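Local coordinates for hypothetical protein aq_1447 (Aquifex aeolicus, PDB 1YVU) that cleaves target RNA under the direction of a short single-stranded DNA guide, as a metal-dependent Argonaute endonuclease, at residues Thr22-Thr27 and Phe57-Lys62; Lys224-Leu229 and Gly247-Ala252; Lys565-Arg570 and Glu594-Ile599; Asn609-Lys614 and Tyr630-Glu635. All coordinates share one frame; numbering follows the deposited sequence.

Followed from the N terminus, the four contacts come one after another, each closing its own loop before the next begins, and none encloses or crosses another. Interaction 1 joins residues 22-27 to 57-62 within the N-terminal domain, closing a loop that holds helix 32-46. Interaction 2 sets helix 220-231 on strand 249-251 in the PAZ domain. Interaction 3 pairs two parallel strands of the PIWI domain joined in the chain through helix 576-589, and interaction 4 joins two loops of the same domain around the hairpin 616-619/624-627. Interactions 3 and 4 have centres 26 Å apart; interactions 2 and 3 lie on opposite sides of the chain's centre.

Interaction 1 (Thr22-Thr27 and Phe57-Lys62)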
# COMPACT_ATOMS: atom_id res chain seq x y z
N THR A 22 19.99 21.02 -24.96
CA THR A 22 20.92 21.83 -24.17
C THR A 22 21.26 21.15 -22.82
O THR A 22 20.38 20.85 -22.00
CB THR A 22 20.34 23.24 -23.94
OG1 THR A 22 19.95 23.79 -25.20
CG2 THR A 22 21.39 24.17 -23.32
N VAL A 23 22.55 20.89 -22.62
CA VAL A 23 23.06 20.25 -21.40
C VAL A 23 23.42 21.29 -20.33
O VAL A 23 23.88 22.40 -20.64
CB VAL A 23 24.30 19.34 -21.69
CG1 VAL A 23 24.63 18.46 -20.50
CG2 VAL A 23 24.07 18.48 -22.92
N PHE A 24 23.16 20.91 -19.08
CA PHE A 24 23.43 21.71 -17.89
C PHE A 24 24.04 20.82 -16.80
O PHE A 24 23.44 19.83 -16.42
CB PHE A 24 22.15 22.40 -17.36
CG PHE A 24 21.68 23.56 -18.21
CD1 PHE A 24 20.56 23.42 -19.04
CD2 PHE A 24 22.39 24.77 -18.24
CE1 PHE A 24 20.15 24.49 -19.91
CE2 PHE A 24 21.99 25.85 -19.10
CZ PHE A 24 20.88 25.70 -19.93
N LYS A 25 25.26 21.13 -16.37
CA LYS A 25 25.90 20.36 -15.29
C LYS A 25 26.21 21.35 -14.15
O LYS A 25 26.57 22.51 -14.44
CB LYS A 25 27.18 19.66 -15.79
CG LYS A 25 27.55 18.39 -15.01
CD LYS A 25 29.06 18.12 -15.01
CE LYS A 25 29.40 16.83 -14.26
NZ LYS A 25 30.86 16.64 -14.14
N PRO A 26 26.01 20.95 -12.85
CA PRO A 26 26.29 21.87 -11.73
C PRO A 26 27.77 22.16 -11.56
O PRO A 26 28.62 21.38 -12.02
CB PRO A 26 25.75 21.13 -10.52
CG PRO A 26 24.71 20.23 -11.09
CD PRO A 26 25.38 19.72 -12.32
N THR A 27 28.09 23.29 -10.96
CA THR A 27 29.49 23.62 -10.73
C THR A 27 29.89 23.07 -9.35
O THR A 27 31.07 23.03 -9.00
CB THR A 27 29.77 25.14 -10.85
OG1 THR A 27 28.76 25.75 -11.66
CG2 THR A 27 31.10 25.39 -11.54
N PHE A 57 22.00 17.65 -16.82
CA PHE A 57 20.57 17.90 -16.99
C PHE A 57 20.26 18.28 -18.43
O PHE A 57 20.37 19.44 -18.83
CB PHE A 57 20.08 18.99 -16.03
CG PHE A 57 20.17 18.60 -14.59
CD1 PHE A 57 21.41 18.59 -13.92
CD2 PHE A 57 19.02 18.22 -13.88
CE1 PHE A 57 21.52 18.19 -12.57
CE2 PHE A 57 19.10 17.82 -12.53
CZ PHE A 57 20.36 17.81 -11.87
N TRP A 58 19.80 17.29 -19.19
CA TRP A 58 19.46 17.46 -20.60
C TRP A 58 18.09 18.10 -20.82
O TRP A 58 17.09 17.60 -20.33
CB TRP A 58 19.52 16.09 -21.29
CG TRP A 58 20.92 15.45 -21.41
CD1 TRP A 58 21.79 15.20 -20.39
CD2 TRP A 58 21.58 15.03 -22.62
NE1 TRP A 58 22.96 14.67 -20.89
CE2 TRP A 58 22.86 14.55 -22.25
CE3 TRP A 58 21.21 15.02 -23.99
CZ2 TRP A 58 23.79 14.07 -23.21
CZ3 TRP A 58 22.14 14.54 -24.96
CH2 TRP A 58 23.42 14.07 -24.55
N CYS A 59 18.04 19.18 -21.58
CA CYS A 59 16.79 19.88 -21.86
C CYS A 59 16.40 19.85 -23.33
O CYS A 59 17.21 20.14 -24.19
CB CYS A 59 16.90 21.32 -21.37
SG CYS A 59 17.37 21.41 -19.66
N ALA A 60 15.12 19.59 -23.61
CA ALA A 60 14.58 19.48 -24.96
C ALA A 60 14.39 20.73 -25.83
O ALA A 60 13.28 21.23 -25.96
CB ALA A 60 13.29 18.67 -24.92
N GLY A 61 15.45 21.14 -26.50
CA GLY A 61 15.38 22.30 -27.38
C GLY A 61 16.44 23.35 -27.12
O GLY A 61 17.32 23.19 -26.28
N LYS A 62 16.30 24.47 -27.84
CA LYS A 62 17.23 25.59 -27.75
C LYS A 62 16.69 26.76 -26.94
O LYS A 62 15.57 27.23 -27.16
CB LYS A 62 17.64 26.08 -29.15
CG LYS A 62 18.31 25.04 -30.03
CD LYS A 62 18.81 25.64 -31.33
CE LYS A 62 19.39 24.56 -32.23
NZ LYS A 62 20.11 25.06 -33.44
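The side chain of V23 lies over one face of the W58 indole, its CG2 4.3 Å from the centroid of the six-membered ring and close to the ring normal, a CH-pi contact. The two side chains run next to each other and point the same way. This is an antiparallel pairing in the N-terminal domain, with T22 and C59 as a hydrogen-bonded pair. T22 N donates to C59 O and C59 N returns a bond to T22 O, at 3.0 and 2.9 Å. Further along, F57 N reaches F24 O over a nearly straight N-H...O angle of 170°, while the return bond from F24 N to F57 O is weak.

Aromatic and apolar residues suit the buried flanks. The sulfur of C59 meets the F24 ring at its edge, in the ring plane, with SG 3.8 Å from CD1. F57 and P26 cross at about a right angle, CE1 of F57 lying 4.1 Å from CG of P26; the rigid proline ring offers apolar carbons without a flexible chain to order. The F57 side chain also touches L35, R39 and V42 of helix 32-46. W58 has a cation-pi partner in R53, and its NE1 is hydrogen-bonded to E56.

After C59 the chain turns in an inverse gamma turn centred on A60. T22 carries its hydroxyl anti to its own carbonyl carbon, chi1 -51°, and there OG1 donates to G61 O at 2.9 Å, in the plane of that carbonyl.

Interaction 2 (Lys224-Leu229 and Gly247-Ala252)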
# COMPACT_ATOMS: atom_id res chain seq x y z
N LYS A 224 1.23 31.61 -5.25
CA LYS A 224 -0.02 32.36 -5.13
C LYS A 224 -0.74 32.25 -3.79
O LYS A 224 -1.59 33.08 -3.47
CB LYS A 224 -0.99 32.00 -6.27
CG LYS A 224 -0.78 32.79 -7.58
CD LYS A 224 -1.96 32.58 -8.53
CE LYS A 224 -1.55 32.73 -10.01
NZ LYS A 224 -2.54 32.13 -10.98
N ALA A 225 -0.41 31.22 -3.02
CA ALA A 225 -1.00 31.01 -1.70
C ALA A 225 -0.19 31.78 -0.64
O ALA A 225 -0.75 32.30 0.34
CB ALA A 225 -1.04 29.53 -1.36
N TRP A 226 1.12 31.85 -0.85
CA TRP A 226 1.99 32.58 0.07
C TRP A 226 1.89 34.06 -0.25
O TRP A 226 1.93 34.89 0.68
CB TRP A 226 3.44 32.09 0.00
CG TRP A 226 3.70 30.69 0.58
CD1 TRP A 226 3.99 29.55 -0.12
CD2 TRP A 226 3.70 30.30 1.97
NE1 TRP A 226 4.15 28.48 0.74
CE2 TRP A 226 3.97 28.91 2.02
CE3 TRP A 226 3.46 30.99 3.18
CZ2 TRP A 226 4.04 28.20 3.24
CZ3 TRP A 226 3.53 30.29 4.39
CH2 TRP A 226 3.80 28.90 4.40
N GLU A 227 1.64 34.39 -1.53
CA GLU A 227 1.48 35.77 -2.00
C GLU A 227 0.30 36.41 -1.27
O GLU A 227 0.44 37.47 -0.70
CB GLU A 227 1.23 35.84 -3.53
CG GLU A 227 1.51 37.21 -4.20
CD GLU A 227 1.25 37.24 -5.72
OE1 GLU A 227 1.23 36.17 -6.36
OE2 GLU A 227 1.07 38.35 -6.30
N GLU A 228 -0.79 35.66 -1.15
CA GLU A 228 -1.98 36.13 -0.48
C GLU A 228 -1.83 36.37 1.02
O GLU A 228 -2.25 37.40 1.51
CB GLU A 228 -3.17 35.20 -0.75
CG GLU A 228 -3.61 35.09 -2.23
CD GLU A 228 -3.85 36.45 -2.92
OE1 GLU A 228 -4.78 37.18 -2.48
OE2 GLU A 228 -3.10 36.77 -3.88
N LEU A 229 -1.15 35.48 1.73
CA LEU A 229 -1.03 35.65 3.18
C LEU A 229 -0.17 36.85 3.54
O LEU A 229 -0.41 37.52 4.54
CB LEU A 229 -0.47 34.39 3.84
CG LEU A 229 -1.04 32.98 3.60
CD1 LEU A 229 -0.12 32.02 4.28
CD2 LEU A 229 -2.45 32.80 4.13
N GLY A 247 8.18 17.24 6.03
CA GLY A 247 8.61 18.57 6.45
C GLY A 247 7.88 19.72 5.79
O GLY A 247 7.65 20.75 6.46
N TYR A 248 7.55 19.55 4.50
CA TYR A 248 6.85 20.51 3.61
C TYR A 248 5.76 21.36 4.29
O TYR A 248 4.80 20.81 4.84
CB TYR A 248 6.18 19.74 2.44
CG TYR A 248 7.06 18.87 1.54
CD1 TYR A 248 7.88 17.85 2.08
CD2 TYR A 248 7.07 19.04 0.13
CE1 TYR A 248 8.69 17.01 1.24
CE2 TYR A 248 7.88 18.19 -0.73
CZ TYR A 248 8.68 17.19 -0.15
OH TYR A 248 9.47 16.36 -0.92
N THR A 249 5.94 22.68 4.30
CA THR A 249 4.95 23.57 4.92
C THR A 249 4.08 24.17 3.85
O THR A 249 4.58 24.65 2.82
CB THR A 249 5.60 24.69 5.74
OG1 THR A 249 6.48 24.11 6.71
CG2 THR A 249 4.53 25.53 6.47
N TYR A 250 2.77 24.08 4.07
CA TYR A 250 1.75 24.61 3.15
C TYR A 250 0.66 25.31 3.96
O TYR A 250 0.41 24.92 5.10
CB TYR A 250 1.12 23.46 2.32
CG TYR A 250 2.01 22.85 1.26
CD1 TYR A 250 2.40 21.50 1.33
CD2 TYR A 250 2.49 23.62 0.17
CE1 TYR A 250 3.25 20.90 0.34
CE2 TYR A 250 3.34 23.04 -0.83
CZ TYR A 250 3.72 21.67 -0.74
OH TYR A 250 4.53 21.09 -1.71
N PRO A 251 0.06 26.42 3.42
CA PRO A 251 -1.02 27.17 4.08
C PRO A 251 -2.30 26.37 3.96
O PRO A 251 -2.60 25.83 2.88
CB PRO A 251 -1.16 28.42 3.23
CG PRO A 251 0.19 28.59 2.69
CD PRO A 251 0.56 27.21 2.28
N ALA A 252 -3.06 26.34 5.05
CA ALA A 252 -4.33 25.62 5.13
C ALA A 252 -5.30 25.99 4.01
O ALA A 252 -6.21 25.23 3.68
CB ALA A 252 -4.97 25.87 6.46
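P251 and W226 bury the most surface here, and their contact is a proline ring set with its CG-CD side against an indole face. CG of P251 stands 3.7 Å from the centroid of the six-membered ring of W226, only 6° off the normal, so it sits over the centre of the face in a CH-pi contact. CD of P251 lies over the same face by the CE2-CZ2 bond, 3.7 Å from CZ2. Proline suits the place because its closed ring presents a compact group of C-H bonds to the aromatic face.

T249, third in buried area, approaches differently. Its carbonyl O lies at the edge of the indole, in the ring plane, 3.6 Å from CZ2, while its methyl CG2 is 4.0 Å from CH2. In W226, CG lies beside the backbone N, chi1 -70°, and the far end of the indole comes nearer the strand than its root. An alanine in place of W226 would probably leave the P251 ring without its aromatic cover and open a gap beside T249.

One turn along the helix, whose short segment is inclined at 63° to the strand, L229 adds CD1 against CG of P251 at 3.8 Å, and A225, small enough for close approach, places CB near the same atom. W226 also touches F210, C213 and M214 of helix 207-215, and L241 of strand 240-244. The arrangement is a helix packed by its tryptophan on a strand of the antiparallel sheet of the PAZ domain.

Interaction 3 (Lys565-Arg570 and Glu594-Ile599)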
# COMPACT_ATOMS: atom_id res chain seq x y z
N LYS A 565 18.77 -21.70 2.70
CA LYS A 565 18.16 -20.71 1.79
C LYS A 565 17.04 -19.95 2.45
O LYS A 565 16.12 -20.54 3.00
CB LYS A 565 17.66 -21.38 0.51
CG LYS A 565 17.04 -20.45 -0.50
CD LYS A 565 18.04 -19.61 -1.25
CE LYS A 565 18.71 -20.36 -2.37
NZ LYS A 565 17.71 -21.06 -3.24
N ILE A 566 17.17 -18.62 2.43
CA ILE A 566 16.18 -17.77 3.05
C ILE A 566 15.53 -16.74 2.13
O ILE A 566 16.18 -15.88 1.55
CB ILE A 566 16.74 -17.17 4.36
CG1 ILE A 566 16.80 -18.27 5.43
CG2 ILE A 566 15.85 -16.07 4.88
CD1 ILE A 566 17.54 -17.96 6.70
N VAL A 567 14.21 -16.87 1.99
CA VAL A 567 13.42 -15.96 1.18
C VAL A 567 12.77 -14.93 2.07
O VAL A 567 12.05 -15.27 3.01
CB VAL A 567 12.35 -16.70 0.38
CG1 VAL A 567 11.54 -15.73 -0.44
CG2 VAL A 567 13.00 -17.72 -0.54
N VAL A 568 13.03 -13.66 1.77
CA VAL A 568 12.48 -12.56 2.54
C VAL A 568 11.49 -11.83 1.69
O VAL A 568 11.76 -11.55 0.54
CB VAL A 568 13.57 -11.55 3.01
CG1 VAL A 568 12.95 -10.38 3.81
CG2 VAL A 568 14.62 -12.27 3.85
N HIS A 569 10.33 -11.56 2.27
CA HIS A 569 9.27 -10.80 1.59
C HIS A 569 9.15 -9.54 2.38
O HIS A 569 9.03 -9.58 3.62
CB HIS A 569 7.93 -11.51 1.63
CG HIS A 569 7.87 -12.79 0.85
ND1 HIS A 569 6.73 -13.55 0.77
CD2 HIS A 569 8.81 -13.44 0.12
CE1 HIS A 569 6.96 -14.61 0.02
NE2 HIS A 569 8.21 -14.57 -0.39
N ARG A 570 9.25 -8.43 1.67
CA ARG A 570 9.16 -7.12 2.28
C ARG A 570 7.83 -6.56 1.87
O ARG A 570 7.52 -6.48 0.68
CB ARG A 570 10.29 -6.21 1.83
CG ARG A 570 10.25 -4.83 2.44
CD ARG A 570 10.44 -4.86 3.94
NE ARG A 570 10.53 -3.52 4.51
CZ ARG A 570 9.50 -2.71 4.71
NH1 ARG A 570 8.26 -3.10 4.38
NH2 ARG A 570 9.71 -1.53 5.31
N GLU A 594 17.47 -14.35 -0.50
CA GLU A 594 16.58 -14.00 -1.61
C GLU A 594 15.71 -12.89 -1.03
O GLU A 594 15.02 -13.09 -0.02
CB GLU A 594 15.66 -15.16 -2.00
CG GLU A 594 16.30 -16.49 -2.31
CD GLU A 594 16.90 -16.61 -3.71
OE1 GLU A 594 16.30 -16.11 -4.70
OE2 GLU A 594 17.96 -17.27 -3.83
N LEU A 595 15.83 -11.70 -1.62
CA LEU A 595 15.08 -10.52 -1.19
C LEU A 595 14.00 -10.11 -2.16
O LEU A 595 14.27 -9.85 -3.35
CB LEU A 595 15.98 -9.32 -0.95
CG LEU A 595 17.08 -9.42 0.11
CD1 LEU A 595 17.84 -8.09 0.17
CD2 LEU A 595 16.51 -9.81 1.46
N LEU A 596 12.77 -10.07 -1.66
CA LEU A 596 11.65 -9.65 -2.47
C LEU A 596 10.93 -8.48 -1.86
O LEU A 596 10.78 -8.39 -0.64
CB LEU A 596 10.64 -10.78 -2.66
CG LEU A 596 11.11 -12.15 -3.14
CD1 LEU A 596 9.93 -12.98 -3.45
CD2 LEU A 596 11.93 -12.02 -4.36
N GLU A 597 10.53 -7.55 -2.73
CA GLU A 597 9.74 -6.37 -2.38
C GLU A 597 8.33 -6.79 -2.82
O GLU A 597 8.20 -7.50 -3.83
CB GLU A 597 10.13 -5.20 -3.28
CG GLU A 597 11.21 -4.23 -2.85
CD GLU A 597 11.43 -3.11 -3.91
OE1 GLU A 597 10.73 -3.13 -4.95
OE2 GLU A 597 12.30 -2.21 -3.71
N ILE A 598 7.30 -6.45 -2.04
CA ILE A 598 5.92 -6.79 -2.43
C ILE A 598 5.09 -5.52 -2.46
O ILE A 598 4.66 -5.03 -1.43
CB ILE A 598 5.27 -7.94 -1.57
CG1 ILE A 598 5.94 -9.27 -1.91
CG2 ILE A 598 3.76 -8.06 -1.87
CD1 ILE A 598 5.51 -10.41 -1.06
N ILE A 599 4.91 -4.98 -3.66
CA ILE A 599 4.19 -3.73 -3.88
C ILE A 599 2.73 -3.98 -4.22
O ILE A 599 2.42 -4.48 -5.31
CB ILE A 599 4.89 -2.87 -4.99
CG1 ILE A 599 6.20 -2.29 -4.48
CG2 ILE A 599 4.00 -1.68 -5.44
CD1 ILE A 599 7.36 -3.19 -4.55
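V568 N donates to E594 O at 2.7 Å with an N-H...O angle of 163°, one of five backbone hydrogen bonds that pass alternately between the parallel strands 565-570 and 594-599. R570 N binds L596 O less straight, at 141°. In return E594 N, L596 N and I598 N donate to I566 O, V568 O and R570 O, the last at 2.7 Å.

E594 contributes the most buried surface. Its OE2 lies 3.8 Å from NZ of K565 in a long salt bridge, with the lysine's CD and CE also against it. The carboxylate has stronger partners in the backbone N-H groups of E649 and L650, so a buried glutamate suits the place. ND1 of H569 is hydrogen-bonded to OG1 of T678, while CD2 and NE2 of its ring meet CD1 of L596, the former at 3.8 Å. CD1 of I598 packs on CB of H569 at 3.8 Å, an apolar neighbour for the ring's root. On the face opposite H569 and L596, V568 and L595 lie side by side, CB of V568 3.8 Å from CD2 of L595.

The R570 side chain is about 4 Å from that of D502, which with D683 binds the calcium ion, and about 5 Å from the ion itself; its NE forms a salt bridge with E578. The strands form the beta-alpha-beta unit with helix 576-589, in the RNase H fold of the PIWI domain. Helix 652-661 covers H569, E594 and L596, and strands 497-505 and 641-645 flank the pair.

Interaction 4 (Asn609-Lys614 and Tyr630-Glu635); sequences NEKFIK and YNQVYE
The backbones of the two loops come closest at K614 and Y630, whose CA atoms are 4.5 Å apart, and at K611 and Q632, 4.9 Å apart, with no regular strand pairing between them. N631 carries the polar link: its OD1 accepts a weak hydrogen bond from K614 N at 3.4 Å. Its chi1 of -46° sets CG beside the backbone N, and its CB lies 3.6 Å from K611 O. The amide and the F612 ring are turned 52° to one another, with CD2 of F612 3.8 Å from OD1 of N631. A short amide suits the place, short enough to set its oxygen at the backbone N-H of K614 in the facing loop. An alanine in place of N631 would probably leave K614 N without this acceptor and open a gap beside F612.

I613, buried, sends CD1 across the Q632 side chain, 4.0 Å from its CG. K614, extended beyond CG, lies with its CG near the Y630 backbone, 4.1 Å from Y630 N, and its NZ hydrogen-bonds to T663. Y630 packs its ring against H638. Both loops flank the hairpin 616-619/624-627, a surface loop contact at the PIWI box of an Argonaute PIWI domain.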
# COMPACT_ATOMS: atom_id res chain seq x y z
N ASN A 609 -12.33 -11.03 -18.89
CA ASN A 609 -13.58 -11.63 -18.43
C ASN A 609 -13.45 -13.03 -17.86
O ASN A 609 -14.43 -13.66 -17.44
CB ASN A 609 -14.57 -11.59 -19.58
CG ASN A 609 -14.75 -10.17 -20.13
OD1 ASN A 609 -15.42 -9.34 -19.52
ND2 ASN A 609 -14.09 -9.88 -21.25
N GLU A 610 -12.19 -13.45 -17.74
CA GLU A 610 -11.77 -14.75 -17.24
C GLU A 610 -12.26 -15.14 -15.83
O GLU A 610 -12.57 -16.31 -15.58
CB GLU A 610 -10.24 -14.78 -17.31
CG GLU A 610 -9.55 -16.04 -16.83
CD GLU A 610 -9.79 -17.23 -17.73
OE1 GLU A 610 -9.49 -17.13 -18.95
OE2 GLU A 610 -10.30 -18.25 -17.21
N LYS A 611 -12.29 -14.16 -14.91
CA LYS A 611 -12.70 -14.35 -13.51
C LYS A 611 -11.90 -15.37 -12.67
O LYS A 611 -12.11 -15.47 -11.46
CB LYS A 611 -14.23 -14.53 -13.36
CG LYS A 611 -15.06 -13.24 -13.66
CD LYS A 611 -16.58 -13.52 -13.74
CE LYS A 611 -17.22 -12.82 -14.95
NZ LYS A 611 -18.74 -12.95 -15.03
N PHE A 612 -10.97 -16.09 -13.31
CA PHE A 612 -10.07 -17.07 -12.68
C PHE A 612 -8.61 -16.73 -12.99
O PHE A 612 -7.76 -17.59 -13.32
CB PHE A 612 -10.41 -18.48 -13.12
CG PHE A 612 -11.37 -19.16 -12.22
CD1 PHE A 612 -12.76 -19.14 -12.51
CD2 PHE A 612 -10.91 -19.78 -11.03
CE1 PHE A 612 -13.69 -19.72 -11.62
CE2 PHE A 612 -11.83 -20.37 -10.11
CZ PHE A 612 -13.23 -20.34 -10.41
N ILE A 613 -8.33 -15.46 -12.75
CA ILE A 613 -7.07 -14.79 -12.99
C ILE A 613 -5.88 -15.11 -12.04
O ILE A 613 -4.72 -14.82 -12.39
CB ILE A 613 -7.44 -13.26 -13.20
CG1 ILE A 613 -8.06 -13.12 -14.59
CG2 ILE A 613 -6.28 -12.32 -13.13
CD1 ILE A 613 -8.97 -11.97 -14.74
N LYS A 614 -6.13 -15.79 -10.92
CA LYS A 614 -5.04 -16.13 -9.99
C LYS A 614 -3.95 -16.90 -10.70
O LYS A 614 -4.21 -18.00 -11.22
CB LYS A 614 -5.54 -16.94 -8.78
CG LYS A 614 -4.43 -17.32 -7.82
CD LYS A 614 -4.94 -17.88 -6.54
CE LYS A 614 -3.80 -18.02 -5.53
NZ LYS A 614 -4.17 -18.54 -4.18
N TYR A 630 -5.03 -13.46 -6.60
CA TYR A 630 -6.37 -13.95 -6.25
C TYR A 630 -7.33 -13.76 -7.43
O TYR A 630 -7.13 -12.86 -8.24
CB TYR A 630 -6.89 -13.23 -4.98
CG TYR A 630 -7.26 -11.75 -5.11
CD1 TYR A 630 -8.59 -11.32 -4.94
CD2 TYR A 630 -6.28 -10.76 -5.34
CE1 TYR A 630 -8.95 -9.94 -4.98
CE2 TYR A 630 -6.62 -9.38 -5.39
CZ TYR A 630 -7.96 -8.98 -5.20
OH TYR A 630 -8.31 -7.64 -5.19
N ASN A 631 -8.38 -14.58 -7.47
CA ASN A 631 -9.41 -14.56 -8.52
C ASN A 631 -10.36 -13.36 -8.36
O ASN A 631 -10.59 -12.91 -7.23
CB ASN A 631 -10.23 -15.85 -8.47
CG ASN A 631 -9.36 -17.11 -8.36
OD1 ASN A 631 -8.59 -17.42 -9.25
ND2 ASN A 631 -9.51 -17.83 -7.26
N GLN A 632 -10.92 -12.86 -9.47
CA GLN A 632 -11.85 -11.72 -9.44
C GLN A 632 -13.19 -12.13 -8.84
O GLN A 632 -13.96 -12.85 -9.48
CB GLN A 632 -12.13 -11.17 -10.84
CG GLN A 632 -10.97 -10.57 -11.60
CD GLN A 632 -11.41 -9.92 -12.92
OE1 GLN A 632 -11.81 -10.61 -13.87
NE2 GLN A 632 -11.32 -8.59 -12.99
N VAL A 633 -13.46 -11.70 -7.60
CA VAL A 633 -14.72 -12.03 -6.93
C VAL A 633 -15.74 -10.88 -7.05
O VAL A 633 -16.83 -11.08 -7.62
CB VAL A 633 -14.49 -12.47 -5.46
CG1 VAL A 633 -15.80 -12.82 -4.77
CG2 VAL A 633 -13.60 -13.70 -5.43
N TYR A 634 -15.42 -9.71 -6.49
CA TYR A 634 -16.29 -8.53 -6.58
C TYR A 634 -15.79 -7.68 -7.76
O TYR A 634 -14.59 -7.65 -8.05
CB TYR A 634 -16.29 -7.70 -5.28
CG TYR A 634 -16.95 -8.38 -4.09
CD1 TYR A 634 -16.19 -8.74 -2.96
CD2 TYR A 634 -18.33 -8.70 -4.09
CE1 TYR A 634 -16.79 -9.42 -1.84
CE2 TYR A 634 -18.94 -9.38 -2.97
CZ TYR A 634 -18.15 -9.73 -1.86
OH TYR A 634 -18.70 -10.41 -0.79
N GLU A 635 -16.74 -7.00 -8.42
CA GLU A 635 -16.48 -6.15 -9.60
C GLU A 635 -15.54 -4.96 -9.41
O GLU A 635 -15.73 -4.17 -8.48
CB GLU A 635 -17.80 -5.63 -10.15
CG GLU A 635 -18.85 -6.70 -10.35
CD GLU A 635 -20.11 -6.14 -10.95
OE1 GLU A 635 -20.71 -5.23 -10.32
OE2 GLU A 635 -20.48 -6.58 -12.06